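Side-chain contact in Lmo0741 protein (Listeria monocytogenes, PDB 4R1H), which probably binds DNA as a transcription regulator of the GntR family through a winged helix-turn-helix domain: residues I65-V68 / G72-L75. Sequence-based numbering, arbitrary orientation.
Sequences IYTV and GKYL
Tyr66 lays its ring over CB of Tyr74, the residue opposite it in a hydrogen-bonded antiparallel pair. A chi1 of 63° tucks CG over the main chain and swings the ring across to the partner strand. Tyr74 CB lies over one face of that ring, 3.8 Å from its centroid, in a CH-pi contact displaced toward the rim, while the two rings are tilted by 22° and slid so far apart that they scarcely overlap. The ring of Tyr74 runs back toward the turn, where its CE1 meets Val68 CG2 at 3.9 Å. On the face shared with Ile65 and Thr67, Lys73 CB passes Tyr66 O; CG, CD and CE then run alongside the Thr67 hydroxyl, CG 3.9 Å from Thr67 OG1, and a bend at chi4 (-82°) brings NZ back to donate a hydrogen bond to Thr67 OG1 at 3.0 Å. Thr67 OG1 also hydrogen-bonds Glu60 of helix 49-61, whereas the ion pair between Lys73 and Glu60 is long and weak. Two pairs of backbone bonds, Tyr66 with Tyr74 and Val68 with Gly72, join the strands. In this wing of the winged helix-turn-helix domain, CH-pi and van der Waals contacts rather than ring stacking hold the tyrosine face; opposite, Ile65 packs on helix 49-61, and the Thr67 hydroxyl probably relays between ammonium and carboxylate, which would fix its rotation.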
loop_
_atom_site.group_PDB
_atom_site.type_symbol
_atom_site.label_atom_id
_atom_site.label_comp_id
_atom_site.label_asym_id
_atom_site.label_seq_id
_atom_site.Cartn_x
_atom_site.Cartn_y
_atom_site.Cartn_z
ATOM N N ILE A 65 11.052 -23.038 1.146
ATOM C CA ILE A 65 10.701 -24.347 0.629
ATOM C C ILE A 65 11.947 -25.079 0.236
ATOM O O ILE A 65 13.004 -24.465 0.078
ATOM C CB ILE A 65 9.680 -24.330 -0.553
ATOM C CG1 ILE A 65 10.299 -23.819 -1.828
ATOM C CG2 ILE A 65 8.404 -23.488 -0.233
ATOM C CD1 ILE A 65 9.305 -23.815 -2.985
ATOM N N TYR A 66 11.797 -26.387 0.011
ATOM C CA TYR A 66 12.904 -27.204 -0.467
ATOM C C TYR A 66 12.357 -28.303 -1.361
ATOM O O TYR A 66 11.171 -28.642 -1.318
ATOM C CB TYR A 66 13.699 -27.789 0.702
ATOM C CG TYR A 66 12.963 -28.725 1.586
ATOM C CD1 TYR A 66 13.020 -30.095 1.397
ATOM C CD2 TYR A 66 12.187 -28.262 2.620
ATOM C CE1 TYR A 66 12.336 -30.969 2.228
ATOM C CE2 TYR A 66 11.481 -29.121 3.445
ATOM C CZ TYR A 66 11.592 -30.484 3.245
ATOM O OH TYR A 66 10.887 -31.294 4.037
ATOM N N THR A 67 13.265 -28.930 -2.098
ATOM C CA THR A 67 12.889 -29.926 -3.115
ATOM C C THR A 67 13.470 -31.265 -2.745
ATOM O O THR A 67 14.610 -31.350 -2.312
ATOM C CB THR A 67 13.443 -29.568 -4.505
ATOM O OG1 THR A 67 12.990 -28.286 -4.862
ATOM C CG2 THR A 67 12.922 -30.588 -5.573
ATOM N N VAL A 68 12.653 -32.290 -2.817
ATOM C CA VAL A 68 13.124 -33.668 -2.701
ATOM C C VAL A 68 12.950 -34.182 -4.157
ATOM O O VAL A 68 11.820 -34.480 -4.558
ATOM C CB VAL A 68 12.277 -34.443 -1.719
ATOM C CG1 VAL A 68 12.759 -35.901 -1.601
ATOM C CG2 VAL A 68 12.387 -33.831 -0.326
ATOM N N GLY A 72 8.806 -34.172 -4.819
ATOM C CA GLY A 72 8.056 -32.922 -4.706
ATOM C C GLY A 72 8.750 -31.773 -3.985
ATOM O O GLY A 72 9.978 -31.777 -3.759
ATOM N N LYS A 73 7.946 -30.763 -3.670
ATOM C CA LYS A 73 8.403 -29.576 -2.996
ATOM C C LYS A 73 7.630 -29.438 -1.695
ATOM O O LYS A 73 6.444 -29.745 -1.628
ATOM C CB LYS A 73 8.232 -28.351 -3.847
ATOM C CG LYS A 73 9.133 -28.396 -5.094
ATOM C CD LYS A 73 9.165 -27.093 -5.842
ATOM C CE LYS A 73 9.836 -27.270 -7.202
ATOM N NZ LYS A 73 11.309 -27.209 -7.034
ATOM N N TYR A 74 8.345 -28.976 -0.683
ATOM C CA TYR A 74 7.873 -28.986 0.665
ATOM C C TYR A 74 8.113 -27.677 1.347
ATOM O O TYR A 74 9.168 -27.051 1.239
ATOM C CB TYR A 74 8.606 -30.067 1.488
ATOM C CG TYR A 74 8.275 -31.494 1.002
ATOM C CD1 TYR A 74 8.920 -32.021 -0.080
ATOM C CD2 TYR A 74 7.307 -32.241 1.631
ATOM C CE1 TYR A 74 8.584 -33.280 -0.566
ATOM C CE2 TYR A 74 6.970 -33.512 1.166
ATOM C CZ TYR A 74 7.619 -34.005 0.061
ATOM O OH TYR A 74 7.316 -35.256 -0.422
ATOM N N LEU A 75 7.196 -27.342 2.228
ATOM C CA LEU A 75 7.387 -26.234 3.128
ATOM C C LEU A 75 8.360 -26.554 4.214
ATOM O O LEU A 75 8.297 -27.630 4.818
ATOM C CB LEU A 75 6.027 -25.814 3.722
ATOM C CG LEU A 75 6.086 -24.614 4.696
ATOM C CD1 LEU A 75 6.568 -23.344 4.005
ATOM C CD2 LEU A 75 4.719 -24.357 5.359
#